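Local coordinates for oxalate biosynthetic component 1 (Burkholderia thailandensis, PDB 5IKY), which probably makes oxalate as a serine hydrolase of the alpha/beta hydrolase class with an unusual oxyanion hole, and carries an additional lyase activity, at residues A[258-263]-A[299-304]; A[529-534]-A[704-709]; A[636-641]-A[677-682]; A[1017-1022]-A[1055-1060]. All blocks are in the same frame, centred on the assembly; numbering follows the deposited sequence.

Interaction 1 of 4, residues A[258-263]-A[299-304]; sequences DDYDRI and KRYGHA
Asp261 and Lys299 form the salt bridge of this contact, NZ of Lys299 lying 3.0 Å from OD1 of Asp261. The ammonium group comes to the syn side of the carboxylate, 21° out of its plane, and the two side chains cross at about a right angle. Lysine suits the place because its chain has to span a gap: CG sits between the backbone N and the carbonyl carbon (chi1 58°), and from there the extended chain carries the charge to the helix. A water links the same oxygen to the Tyr301 hydroxyl, giving a hydrogen to OH of Tyr301 at 2.8 Å and making a weak, 3.3 Å bond to Asp261 OD1. The hydroxyl is also hydrogen-bonded to the carbonyl oxygen of His297, so the phenol is held at its polar end while its ring serves as packing surface.

CG of Lys299 lies over one face of the Tyr301 ring, 3.7 Å above its plane and towards the rim. Asp261 OD1 approaches the ring edge, 3.6 Å from CE1 of Tyr301, where the aromatic hydrogens are slightly positive. At the helix backbone, CE1 of Tyr301 lies 3.4 Å from the carbonyl O of Tyr260, and the Tyr301 OH rests 3.6 Å from CB of Tyr260. Met264 and Leu268, farther along the helix, also touch Tyr301.

Helix 257-270 lies between strands 223-226 and 275-278, neighbours in a parallel sheet, so the contact packs an outer helix against the loop leading to strand 310-313, an arrangement of the TIM-barrel fold.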
loop_
_atom_site.group_PDB
_atom_site.type_symbol
_atom_site.label_atom_id
_atom_site.label_comp_id
_atom_site.label_asym_id
_atom_site.label_seq_id
_atom_site.Cartn_x
_atom_site.Cartn_y
_atom_site.Cartn_z
ATOM N N ASP A 258 -7.132 24.168 -7.243
ATOM C CA ASP A 258 -5.881 23.779 -7.888
ATOM C C ASP A 258 -5.154 22.693 -7.100
ATOM O O ASP A 258 -4.521 21.816 -7.686
ATOM C CB ASP A 258 -4.967 24.990 -8.077
ATOM C CG ASP A 258 -5.479 25.947 -9.137
ATOM O OD1 ASP A 258 -6.252 25.506 -10.015
ATOM O OD2 ASP A 258 -5.104 27.138 -9.097
ATOM N N ASP A 259 -5.244 22.749 -5.774
ATOM C CA ASP A 259 -4.654 21.708 -4.936
ATOM C C ASP A 259 -5.346 20.366 -5.158
ATOM O O ASP A 259 -4.681 19.341 -5.315
ATOM C CB ASP A 259 -4.717 22.095 -3.458
ATOM C CG ASP A 259 -3.631 23.080 -3.067
ATOM O OD1 ASP A 259 -2.673 23.257 -3.852
ATOM O OD2 ASP A 259 -3.732 23.672 -1.970
ATOM N N TYR A 260 -6.676 20.372 -5.186
ATOM C CA TYR A 260 -7.426 19.139 -5.393
ATOM C C TYR A 260 -7.256 18.609 -6.814
ATOM O O TYR A 260 -7.326 17.401 -7.042
ATOM C CB TYR A 260 -8.910 19.345 -5.078
ATOM C CG TYR A 260 -9.225 19.280 -3.600
ATOM C CD1 TYR A 260 -8.934 18.140 -2.861
ATOM C CD2 TYR A 260 -9.816 20.353 -2.944
ATOM C CE1 TYR A 260 -9.216 18.069 -1.511
ATOM C CE2 TYR A 260 -10.107 20.289 -1.589
ATOM C CZ TYR A 260 -9.802 19.145 -0.879
ATOM O OH TYR A 260 -10.084 19.072 0.465
ATOM N N ASP A 261 -7.022 19.511 -7.763
ATOM C CA ASP A 261 -6.749 19.112 -9.141
ATOM C C ASP A 261 -5.443 18.329 -9.225
ATOM O O ASP A 261 -5.221 17.582 -10.178
ATOM C CB ASP A 261 -6.687 20.329 -10.069
ATOM C CG ASP A 261 -8.056 20.897 -10.386
ATOM O OD1 ASP A 261 -9.063 20.191 -10.165
ATOM O OD2 ASP A 261 -8.124 22.048 -10.868
ATOM N N ARG A 262 -4.585 18.512 -8.226
ATOM C CA ARG A 262 -3.319 17.787 -8.150
ATOM C C ARG A 262 -3.425 16.592 -7.204
ATOM O O ARG A 262 -3.017 15.482 -7.546
ATOM C CB ARG A 262 -2.192 18.721 -7.697
ATOM N N ILE A 263 -3.981 16.826 -6.019
ATOM C CA ILE A 263 -4.107 15.789 -4.997
ATOM C C ILE A 263 -4.913 14.571 -5.457
ATOM O O ILE A 263 -4.448 13.434 -5.348
ATOM C CB ILE A 263 -4.762 16.350 -3.717
ATOM C CG1 ILE A 263 -3.837 17.365 -3.044
ATOM C CG2 ILE A 263 -5.107 15.226 -2.751
ATOM C CD1 ILE A 263 -4.474 18.086 -1.879
ATOM N N LYS A 299 -16.129 16.773 -7.952
ATOM C CA LYS A 299 -16.270 16.501 -9.373
ATOM C C LYS A 299 -15.520 15.229 -9.741
ATOM O O LYS A 299 -14.961 14.555 -8.878
ATOM C CB LYS A 299 -15.744 17.676 -10.198
ATOM C CG LYS A 299 -14.290 18.004 -9.913
ATOM C CD LYS A 299 -13.767 19.094 -10.826
ATOM C CE LYS A 299 -12.275 19.308 -10.606
ATOM N NZ LYS A 299 -11.706 20.308 -11.546
ATOM N N ARG A 300 -15.506 14.906 -11.028
ATOM C CA ARG A 300 -14.773 13.741 -11.504
ATOM C C ARG A 300 -13.320 14.113 -11.792
ATOM O O ARG A 300 -13.048 15.111 -12.461
ATOM C CB ARG A 300 -15.451 13.162 -12.746
ATOM C CG ARG A 300 -16.819 12.562 -12.455
ATOM C CD ARG A 300 -17.602 12.259 -13.723
ATOM N NE ARG A 300 -18.806 11.485 -13.435
ATOM C CZ ARG A 300 -19.969 12.015 -13.066
ATOM N NH1 ARG A 300 -20.089 13.329 -12.938
ATOM N NH2 ARG A 300 -21.011 11.231 -12.822
ATOM N N TYR A 301 -12.392 13.311 -11.269
ATOM C CA TYR A 301 -10.961 13.582 -11.413
ATOM C C TYR A 301 -10.239 12.522 -12.239
ATOM O O TYR A 301 -10.625 11.353 -12.245
ATOM C CB TYR A 301 -10.289 13.678 -10.040
ATOM C CG TYR A 301 -10.697 14.879 -9.214
ATOM C CD1 TYR A 301 -10.028 16.090 -9.335
ATOM C CD2 TYR A 301 -11.738 14.793 -8.295
ATOM C CE1 TYR A 301 -10.390 17.186 -8.576
ATOM C CE2 TYR A 301 -12.109 15.882 -7.530
ATOM C CZ TYR A 301 -11.432 17.076 -7.674
ATOM O OH TYR A 301 -11.800 18.163 -6.912
ATOM N N GLY A 302 -9.179 12.941 -12.924
ATOM C CA GLY A 302 -8.307 12.027 -13.640
ATOM C C GLY A 302 -8.905 11.428 -14.899
ATOM O O GLY A 302 -10.039 11.731 -15.273
ATOM N N HIS A 303 -8.129 10.569 -15.555
ATOM C CA HIS A 303 -8.573 9.905 -16.776
ATOM C C HIS A 303 -9.687 8.907 -16.490
ATOM O O HIS A 303 -10.545 8.663 -17.335
ATOM C CB HIS A 303 -7.401 9.196 -17.461
ATOM C CG HIS A 303 -6.337 10.124 -17.958
ATOM N ND1 HIS A 303 -6.573 11.077 -18.925
ATOM C CD2 HIS A 303 -5.028 10.239 -17.627
ATOM C CE1 HIS A 303 -5.457 11.743 -19.165
ATOM N NE2 HIS A 303 -4.505 11.254 -18.390
ATOM N N ALA A 304 -9.668 8.335 -15.291
ATOM C CA ALA A 304 -10.680 7.364 -14.893
ATOM C C ALA A 304 -12.008 8.047 -14.580
ATOM O O ALA A 304 -13.030 7.378 -14.411
ATOM C CB ALA A 304 -10.201 6.561 -13.694
HETATM O O HOH W 1 -10.852 20.799 -7.412
#

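Interaction 2 of 4, residues A[529-534]-A[704-709]; sequences RPDVAL and VVNLGL
A single hydrogen bond joins the segments, from ND2 of Asn706 to OD2 of Asp531 at 2.9 Å. The bond is bent, with an N-H...O angle of 143°. Its donor reaches the syn side of the carboxylate but stands well out of that plane, and the carboxylate and amide planes are 54° apart, so the two flat groups meet twisted. Each has a second partner: Asp531 OD2 forms a salt bridge with Arg696, and Asn706 ND2 also gives a hydrogen to the carbonyl of Ile693. CG of Asp531 sits between its backbone N and carbonyl carbon (chi1 63°), which lets OD1 turn back to the helix, accepting a weak bond from the N of Val532 at 2.8 Å, while OD2 reaches Asn706. Aspartate suits this position in the first turn of helix 530-541, where its negative charge would be favoured by the helix dipole.

The apolar part falls to Val532, whose two branches divide the work. CG2 abuts the amide oxygen, 3.4 Å from OD1 of Asn706, and CG1 meets a methyl of Leu709, 3.9 Å from its CD2. A beta-branched residue can thus fill two directions at once from the helix surface.

Side-chain-to-backbone bonds hold the turn itself: the carboxylate of Glu519 accepts from the N of Asn706 and from the N of Gly708. Asn706 has left-handed helical backbone angles, which asparagine tolerates better than most residues.

A partly exposed carboxylate matched by an amide and an arginine, with buried methyl packing beside it, implies a specific, orientation-dependent join between helix 530-541 and the turn following strand 704-705 of the cap domain.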
loop_
_atom_site.group_PDB
_atom_site.type_symbol
_atom_site.label_atom_id
_atom_site.label_comp_id
_atom_site.label_asym_id
_atom_site.label_seq_id
_atom_site.Cartn_x
_atom_site.Cartn_y
_atom_site.Cartn_z
ATOM N N ARG A 529 -15.114 0.014 -6.620
ATOM C CA ARG A 529 -14.563 0.675 -7.799
ATOM C C ARG A 529 -15.160 0.093 -9.078
ATOM O O ARG A 529 -15.579 -1.065 -9.095
ATOM C CB ARG A 529 -13.037 0.540 -7.813
ATOM C CG ARG A 529 -12.317 1.458 -6.840
ATOM C CD ARG A 529 -12.698 2.902 -7.080
ATOM N NE ARG A 529 -11.800 3.832 -6.402
ATOM C CZ ARG A 529 -12.061 5.125 -6.237
ATOM N NH1 ARG A 529 -13.202 5.632 -6.686
ATOM N NH2 ARG A 529 -11.194 5.905 -5.612
ATOM N N PRO A 530 -15.211 0.898 -10.154
ATOM C CA PRO A 530 -15.789 0.457 -11.431
ATOM C C PRO A 530 -15.171 -0.824 -11.997
ATOM O O PRO A 530 -15.911 -1.680 -12.485
ATOM C CB PRO A 530 -15.514 1.642 -12.362
ATOM C CG PRO A 530 -15.467 2.822 -11.451
ATOM C CD PRO A 530 -14.839 2.324 -10.180
ATOM N N ASP A 531 -13.849 -0.961 -11.938
ATOM C CA ASP A 531 -13.193 -2.135 -12.511
ATOM C C ASP A 531 -13.487 -3.390 -11.686
ATOM O O ASP A 531 -13.646 -4.478 -12.240
ATOM C CB ASP A 531 -11.679 -1.904 -12.643
ATOM C CG ASP A 531 -10.988 -1.706 -11.304
ATOM O OD1 ASP A 531 -11.629 -1.187 -10.366
ATOM O OD2 ASP A 531 -9.792 -2.059 -11.194
ATOM N N VAL A 532 -13.569 -3.234 -10.368
ATOM C CA VAL A 532 -13.971 -4.331 -9.491
ATOM C C VAL A 532 -15.407 -4.750 -9.797
ATOM O O VAL A 532 -15.731 -5.941 -9.830
ATOM C CB VAL A 532 -13.842 -3.941 -7.997
ATOM C CG1 VAL A 532 -14.640 -4.888 -7.109
ATOM C CG2 VAL A 532 -12.380 -3.931 -7.581
ATOM N N ALA A 533 -16.260 -3.760 -10.042
ATOM C CA ALA A 533 -17.657 -4.012 -10.371
ATOM C C ALA A 533 -17.788 -4.708 -11.722
ATOM O O ALA A 533 -18.643 -5.577 -11.903
ATOM C CB ALA A 533 -18.442 -2.715 -10.368
ATOM N N LEU A 534 -16.935 -4.325 -12.667
ATOM C CA LEU A 534 -16.985 -4.894 -14.008
ATOM C C LEU A 534 -16.582 -6.366 -13.996
ATOM O O LEU A 534 -17.188 -7.186 -14.687
ATOM C CB LEU A 534 -16.087 -4.105 -14.962
ATOM C CG LEU A 534 -16.196 -4.512 -16.434
ATOM C CD1 LEU A 534 -17.616 -4.311 -16.936
ATOM C CD2 LEU A 534 -15.212 -3.727 -17.282
ATOM N N VAL A 704 0.168 -3.465 -4.539
ATOM C CA VAL A 704 -0.721 -4.323 -5.310
ATOM C C VAL A 704 -2.160 -4.113 -4.852
ATOM O O VAL A 704 -2.449 -4.159 -3.657
ATOM C CB VAL A 704 -0.340 -5.810 -5.168
ATOM C CG1 VAL A 704 -1.176 -6.662 -6.106
ATOM C CG2 VAL A 704 1.143 -6.005 -5.455
ATOM N N VAL A 705 -3.058 -3.879 -5.804
ATOM C CA VAL A 705 -4.453 -3.591 -5.483
ATOM C C VAL A 705 -5.392 -4.657 -6.042
ATOM O O VAL A 705 -4.962 -5.546 -6.775
ATOM C CB VAL A 705 -4.874 -2.209 -6.021
ATOM C CG1 VAL A 705 -3.849 -1.156 -5.630
ATOM C CG2 VAL A 705 -5.036 -2.252 -7.527
ATOM N N ASN A 706 -6.673 -4.550 -5.688
ATOM C CA ASN A 706 -7.708 -5.503 -6.097
ATOM C C ASN A 706 -7.377 -6.935 -5.687
ATOM O O ASN A 706 -7.508 -7.868 -6.480
ATOM C CB ASN A 706 -7.944 -5.436 -7.608
ATOM C CG ASN A 706 -8.484 -4.091 -8.054
ATOM O OD1 ASN A 706 -9.064 -3.348 -7.259
ATOM N ND2 ASN A 706 -8.306 -3.773 -9.334
ATOM N N LEU A 707 -6.957 -7.096 -4.436
ATOM C CA LEU A 707 -6.605 -8.403 -3.897
ATOM C C LEU A 707 -7.832 -9.157 -3.398
ATOM O O LEU A 707 -7.778 -10.365 -3.169
ATOM C CB LEU A 707 -5.594 -8.251 -2.760
ATOM C CG LEU A 707 -4.259 -7.619 -3.145
ATOM C CD1 LEU A 707 -3.396 -7.399 -1.913
ATOM C CD2 LEU A 707 -3.550 -8.502 -4.151
ATOM N N GLY A 708 -8.935 -8.437 -3.233
ATOM C CA GLY A 708 -10.152 -9.015 -2.694
ATOM C C GLY A 708 -10.848 -9.977 -3.637
ATOM O O GLY A 708 -11.480 -10.937 -3.195
ATOM N N LEU A 709 -10.725 -9.723 -4.938
ATOM C CA LEU A 709 -11.386 -10.541 -5.955
ATOM C C LEU A 709 -11.020 -12.024 -5.859
ATOM O O LEU A 709 -11.827 -12.886 -6.201
ATOM C CB LEU A 709 -11.050 -10.016 -7.352
ATOM C CG LEU A 709 -11.502 -8.586 -7.654
ATOM C CD1 LEU A 709 -11.059 -8.164 -9.047
ATOM C CD2 LEU A 709 -13.015 -8.448 -7.503
#

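Interaction 3 of 4, residues A[636-641]-A[677-682]; sequences FARELL and DQFKPL
The backbones draw nearest at Glu639 and Phe679, whose CA atoms are 6.1 Å apart. Helix 629-641 is in its last turns here, while the facing chain leaves a 3-10 turn and runs extended through Phe679 and Lys680 towards helix 682-690. Into this extended part Glu639 sends its carboxylate: OE2 accepts a nearly straight bond (168°) from the N of Lys680 at 2.6 Å, entered on the anti side. With CG anti to the backbone N (chi1 -160°) and the chain stretched beyond it, a glutamate is long enough to reach a loop amide. Arg616 adds a salt bridge to the same OE2.

The contact ties a helix end to the entry of another within the cap domain, bridging a span of 35 residues whose modelled part has no regular helix or strand.

Phe679 can lay its flat ring on the helix backbone, where CA of Glu639 makes a CH-pi contact 4.2 Å from the centroid, only 7° off the ring normal. Arg638 comes to the ring edge, NH1 in plane 3.9 Å from CZ of Phe679, its guanidinium steeply inclined to the ring; its long chain also reaches Asp652 in a salt bridge, as Lys680 does Glu688.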
loop_
_atom_site.group_PDB
_atom_site.type_symbol
_atom_site.label_atom_id
_atom_site.label_comp_id
_atom_site.label_asym_id
_atom_site.label_seq_id
_atom_site.Cartn_x
_atom_site.Cartn_y
_atom_site.Cartn_z
ATOM N N PHE A 636 0.612 -1.450 -29.736
ATOM C CA PHE A 636 -0.613 -1.328 -28.957
ATOM C C PHE A 636 -1.360 -0.062 -29.347
ATOM O O PHE A 636 -2.576 -0.080 -29.541
ATOM C CB PHE A 636 -0.302 -1.319 -27.460
ATOM C CG PHE A 636 -1.511 -1.123 -26.588
ATOM C CD1 PHE A 636 -2.311 -2.198 -26.239
ATOM C CD2 PHE A 636 -1.843 0.135 -26.110
ATOM C CE1 PHE A 636 -3.421 -2.024 -25.436
ATOM C CE2 PHE A 636 -2.952 0.317 -25.305
ATOM C CZ PHE A 636 -3.741 -0.764 -24.968
ATOM N N ALA A 637 -0.618 1.034 -29.459
ATOM C CA ALA A 637 -1.185 2.309 -29.875
ATOM C C ALA A 637 -1.741 2.206 -31.290
ATOM O O ALA A 637 -2.847 2.667 -31.565
ATOM C CB ALA A 637 -0.142 3.408 -29.790
ATOM N N ARG A 638 -0.966 1.594 -32.182
ATOM C CA ARG A 638 -1.409 1.352 -33.549
ATOM C C ARG A 638 -2.657 0.477 -33.559
ATOM O O ARG A 638 -3.567 0.678 -34.362
ATOM C CB ARG A 638 -0.301 0.682 -34.366
ATOM C CG ARG A 638 1.015 1.443 -34.387
ATOM C CD ARG A 638 2.090 0.660 -35.131
ATOM N NE ARG A 638 1.703 0.354 -36.506
ATOM C CZ ARG A 638 1.526 -0.876 -36.981
ATOM N NH1 ARG A 638 1.705 -1.928 -36.192
ATOM N NH2 ARG A 638 1.174 -1.056 -38.248
ATOM N N GLU A 639 -2.688 -0.490 -32.651
ATOM C CA GLU A 639 -3.777 -1.455 -32.576
ATOM C C GLU A 639 -5.085 -0.794 -32.147
ATOM O O GLU A 639 -6.170 -1.288 -32.454
ATOM C CB GLU A 639 -3.407 -2.577 -31.605
ATOM C CG GLU A 639 -4.203 -3.855 -31.770
ATOM C CD GLU A 639 -3.677 -4.973 -30.890
ATOM O OE1 GLU A 639 -3.138 -4.673 -29.802
ATOM O OE2 GLU A 639 -3.793 -6.149 -31.290
ATOM N N LEU A 640 -4.974 0.328 -31.442
ATOM C CA LEU A 640 -6.144 1.026 -30.920
ATOM C C LEU A 640 -6.625 2.149 -31.836
ATOM O O LEU A 640 -7.820 2.435 -31.900
ATOM C CB LEU A 640 -5.841 1.596 -29.530
ATOM C CG LEU A 640 -6.372 0.809 -28.329
ATOM C CD1 LEU A 640 -5.868 -0.628 -28.348
ATOM C CD2 LEU A 640 -5.991 1.501 -27.029
ATOM N N LEU A 641 -5.694 2.782 -32.543
ATOM C CA LEU A 641 -6.021 3.955 -33.345
ATOM C C LEU A 641 -6.496 3.599 -34.753
ATOM O O LEU A 641 -7.394 4.246 -35.291
ATOM C CB LEU A 641 -4.816 4.893 -33.422
ATOM C CG LEU A 641 -4.317 5.436 -32.080
ATOM C CD1 LEU A 641 -3.313 6.557 -32.285
ATOM C CD2 LEU A 641 -5.479 5.904 -31.220
ATOM N N ASP A 677 -3.430 -7.697 -39.987
ATOM C CA ASP A 677 -4.297 -8.856 -39.788
ATOM C C ASP A 677 -3.821 -9.709 -38.612
ATOM O O ASP A 677 -4.359 -10.787 -38.354
ATOM C CB ASP A 677 -4.385 -9.702 -41.064
ATOM C CG ASP A 677 -3.256 -10.706 -41.183
ATOM O OD1 ASP A 677 -2.081 -10.316 -41.007
ATOM O OD2 ASP A 677 -3.548 -11.893 -41.449
ATOM N N GLN A 678 -2.812 -9.217 -37.899
ATOM C CA GLN A 678 -2.393 -9.828 -36.642
ATOM C C GLN A 678 -2.891 -8.995 -35.465
ATOM O O GLN A 678 -2.575 -9.285 -34.309
ATOM C CB GLN A 678 -0.872 -9.980 -36.585
ATOM C CG GLN A 678 -0.350 -11.253 -37.238
ATOM C CD GLN A 678 -0.856 -12.512 -36.555
ATOM O OE1 GLN A 678 -0.596 -12.737 -35.373
ATOM N NE2 GLN A 678 -1.579 -13.340 -37.299
ATOM N N PHE A 679 -3.664 -7.955 -35.767
ATOM C CA PHE A 679 -4.282 -7.135 -34.730
ATOM C C PHE A 679 -5.333 -7.934 -33.975
ATOM O O PHE A 679 -6.107 -8.682 -34.574
ATOM C CB PHE A 679 -4.926 -5.876 -35.322
ATOM C CG PHE A 679 -3.949 -4.785 -35.656
ATOM C CD1 PHE A 679 -2.625 -4.864 -35.251
ATOM C CD2 PHE A 679 -4.360 -3.668 -36.366
ATOM C CE1 PHE A 679 -1.730 -3.854 -35.559
ATOM C CE2 PHE A 679 -3.471 -2.656 -36.675
ATOM C CZ PHE A 679 -2.154 -2.749 -36.271
ATOM N N LYS A 680 -5.354 -7.774 -32.658
ATOM C CA LYS A 680 -6.349 -8.432 -31.826
ATOM C C LYS A 680 -7.716 -7.786 -32.022
ATOM O O LYS A 680 -7.841 -6.562 -31.967
ATOM C CB LYS A 680 -5.941 -8.368 -30.354
ATOM C CG LYS A 680 -4.609 -9.032 -30.052
ATOM C CD LYS A 680 -4.140 -8.715 -28.643
ATOM C CE LYS A 680 -2.807 -9.381 -28.347
ATOM N NZ LYS A 680 -2.291 -9.011 -27.000
ATOM N N PRO A 681 -8.748 -8.609 -32.260
ATOM C CA PRO A 681 -10.128 -8.116 -32.330
ATOM C C PRO A 681 -10.592 -7.557 -30.985
ATOM O O PRO A 681 -9.949 -7.812 -29.967
ATOM C CB PRO A 681 -10.931 -9.362 -32.718
ATOM C CG PRO A 681 -10.088 -10.510 -32.276
ATOM C CD PRO A 681 -8.670 -10.063 -32.478
ATOM N N LEU A 682 -11.690 -6.807 -30.989
ATOM C CA LEU A 682 -12.184 -6.145 -29.780
ATOM C C LEU A 682 -12.450 -7.095 -28.594
ATOM O O LEU A 682 -11.987 -6.821 -27.485
ATOM C CB LEU A 682 -13.452 -5.343 -30.104
ATOM C CG LEU A 682 -14.181 -4.661 -28.945
ATOM C CD1 LEU A 682 -13.280 -3.646 -28.261
ATOM C CD2 LEU A 682 -15.461 -4.001 -29.439
#

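Interaction 4 of 4, residues A[1017-1022]-A[1055-1060]; sequences ADVLQH and GVFLLD
Phe1057 sets the face of its ring against Leu1020, joining helix 1015-1025 to the loop that follows strand 1049-1054 in the C-terminal alpha/beta hydrolase domain. The leucine covers the ring along its length. Its CD1 makes a CH-pi contact, 4.2 Å from the ring centroid and 19° off the normal, and CB lies over the same face, 3.9 Å from CE1 of Phe1057. The closest approach is of backbone carbon to ring end, Leu1020 CA being 3.5 Å from CZ of Phe1057. Leucine suits this spot because its branched end can spread over an aromatic face while its CB and CA continue the cover towards the helix. Chi1 of Leu1020 (-177°) swings CG away from its own N, which lays the chain along the ring.

Phenylalanine suits the loop position because its flat apolar ring offers a broad face to the helix. Tyr1032 stacks on this ring and His1036 meets it at an inclined angle, so the phenyl group belongs to an aromatic cluster. Val1019 adds a looser touch, CG1 to CE1 of Phe1057 at 4.4 Å. From the loop itself Leu1059 reaches the ring edge, its CD2 lying in the plane of the Phe1057 ring.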
loop_
_atom_site.group_PDB
_atom_site.type_symbol
_atom_site.label_atom_id
_atom_site.label_comp_id
_atom_site.label_asym_id
_atom_site.label_seq_id
_atom_site.Cartn_x
_atom_site.Cartn_y
_atom_site.Cartn_z
ATOM N N ALA A 1017 5.166 -5.709 6.500
ATOM C CA ALA A 1017 4.852 -4.474 5.794
ATOM C C ALA A 1017 5.875 -3.388 6.119
ATOM O O ALA A 1017 6.130 -2.501 5.304
ATOM C CB ALA A 1017 3.443 -4.002 6.141
ATOM N N ASP A 1018 6.458 -3.465 7.314
ATOM C CA ASP A 1018 7.486 -2.514 7.730
ATOM C C ASP A 1018 8.772 -2.730 6.947
ATOM O O ASP A 1018 9.383 -1.776 6.461
ATOM C CB ASP A 1018 7.765 -2.633 9.229
ATOM C CG ASP A 1018 6.644 -2.068 10.079
ATOM O OD1 ASP A 1018 5.958 -1.132 9.616
ATOM O OD2 ASP A 1018 6.457 -2.556 11.213
ATOM N N VAL A 1019 9.181 -3.991 6.837
ATOM C CA VAL A 1019 10.382 -4.353 6.096
ATOM C C VAL A 1019 10.270 -3.911 4.640
ATOM O O VAL A 1019 11.225 -3.388 4.063
ATOM C CB VAL A 1019 10.640 -5.871 6.153
ATOM C CG1 VAL A 1019 11.931 -6.220 5.429
ATOM C CG2 VAL A 1019 10.686 -6.350 7.599
ATOM N N LEU A 1020 9.090 -4.112 4.060
ATOM C CA LEU A 1020 8.839 -3.767 2.665
ATOM C C LEU A 1020 9.053 -2.279 2.395
ATOM O O LEU A 1020 9.714 -1.906 1.428
ATOM C CB LEU A 1020 7.416 -4.182 2.269
ATOM C CG LEU A 1020 6.984 -3.977 0.815
ATOM C CD1 LEU A 1020 6.118 -5.138 0.353
ATOM C CD2 LEU A 1020 6.228 -2.667 0.656
ATOM N N GLN A 1021 8.492 -1.432 3.254
ATOM C CA GLN A 1021 8.591 0.015 3.074
ATOM C C GLN A 1021 9.997 0.540 3.351
ATOM O O GLN A 1021 10.391 1.580 2.819
ATOM C CB GLN A 1021 7.587 0.739 3.968
ATOM C CG GLN A 1021 6.515 1.493 3.193
ATOM C CD GLN A 1021 7.050 2.742 2.513
ATOM O OE1 GLN A 1021 8.046 3.323 2.949
ATOM N NE2 GLN A 1021 6.399 3.150 1.427
ATOM N N HIS A 1022 10.749 -0.182 4.176
ATOM C CA HIS A 1022 12.144 0.162 4.419
ATOM C C HIS A 1022 12.989 -0.125 3.184
ATOM O O HIS A 1022 13.916 0.620 2.869
ATOM C CB HIS A 1022 12.695 -0.603 5.627
ATOM C CG HIS A 1022 12.518 0.112 6.931
ATOM N ND1 HIS A 1022 12.362 -0.550 8.130
ATOM C CD2 HIS A 1022 12.482 1.434 7.226
ATOM C CE1 HIS A 1022 12.233 0.331 9.106
ATOM N NE2 HIS A 1022 12.302 1.543 8.584
ATOM N N GLY A 1055 5.448 -12.959 3.861
ATOM C CA GLY A 1055 6.204 -11.720 3.910
ATOM C C GLY A 1055 7.244 -11.621 2.813
ATOM O O GLY A 1055 7.993 -10.647 2.740
ATOM N N VAL A 1056 7.291 -12.635 1.957
ATOM C CA VAL A 1056 8.230 -12.647 0.845
ATOM C C VAL A 1056 7.840 -11.603 -0.195
ATOM O O VAL A 1056 6.672 -11.487 -0.563
ATOM C CB VAL A 1056 8.298 -14.035 0.171
ATOM C CG1 VAL A 1056 9.303 -14.029 -0.973
ATOM C CG2 VAL A 1056 8.655 -15.107 1.190
ATOM N N PHE A 1057 8.821 -10.831 -0.648
ATOM C CA PHE A 1057 8.622 -9.933 -1.778
ATOM C C PHE A 1057 9.937 -9.762 -2.527
ATOM O O PHE A 1057 11.007 -10.045 -1.989
ATOM C CB PHE A 1057 8.066 -8.578 -1.322
ATOM C CG PHE A 1057 9.007 -7.786 -0.458
ATOM C CD1 PHE A 1057 9.016 -7.954 0.916
ATOM C CD2 PHE A 1057 9.869 -6.856 -1.021
ATOM C CE1 PHE A 1057 9.877 -7.221 1.713
ATOM C CE2 PHE A 1057 10.732 -6.122 -0.230
ATOM C CZ PHE A 1057 10.737 -6.306 1.138
ATOM N N LEU A 1058 9.855 -9.310 -3.774
ATOM C CA LEU A 1058 11.037 -9.184 -4.613
ATOM C C LEU A 1058 11.202 -7.762 -5.130
ATOM O O LEU A 1058 10.273 -7.186 -5.696
ATOM C CB LEU A 1058 10.964 -10.159 -5.790
ATOM C CG LEU A 1058 10.682 -11.623 -5.448
ATOM C CD1 LEU A 1058 10.622 -12.466 -6.713
ATOM C CD2 LEU A 1058 11.729 -12.163 -4.484
ATOM N N LEU A 1059 12.390 -7.202 -4.935
ATOM C CA LEU A 1059 12.692 -5.866 -5.430
ATOM C C LEU A 1059 13.130 -5.919 -6.887
ATOM O O LEU A 1059 13.753 -6.888 -7.321
ATOM C CB LEU A 1059 13.779 -5.208 -4.579
ATOM C CG LEU A 1059 13.382 -4.801 -3.157
ATOM C CD1 LEU A 1059 14.519 -4.053 -2.475
ATOM C CD2 LEU A 1059 12.110 -3.963 -3.169
ATOM N N ASP A 1060 12.795 -4.878 -7.644
ATOM C CA ASP A 1060 13.264 -4.766 -9.019
ATOM C C ASP A 1060 14.512 -3.885 -9.055
ATOM O O ASP A 1060 15.088 -3.579 -8.010
ATOM C CB ASP A 1060 12.161 -4.213 -9.931
ATOM C CG ASP A 1060 11.934 -2.719 -9.755
ATOM O OD1 ASP A 1060 12.282 -2.178 -8.687
ATOM O OD2 ASP A 1060 11.394 -2.086 -10.687
#

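How the interactions relate
The four contacts sit in different parts of the chain: interaction 1 in the TIM-barrel region, interaction 3 in the cap, interaction 4 in the hydrolase domain, and interaction 2 between helix 530-541 and the cap, which it shares with interaction 3. None touches another; the nearest pair, interactions 1 and 2, still stand about 6 Å apart at their nearest atoms. Interaction 2 is the buried contact, whereas the others are partly buried. Polar bonds lead interactions 1 to 3: lysine to aspartate with water beside it, asparagine to aspartate, and glutamate to a backbone amide, with an aromatic face added in interaction 3. Interaction 4 relies on apolar packing alone. In sequence, interaction 3 falls within the span between the two halves of interaction 2.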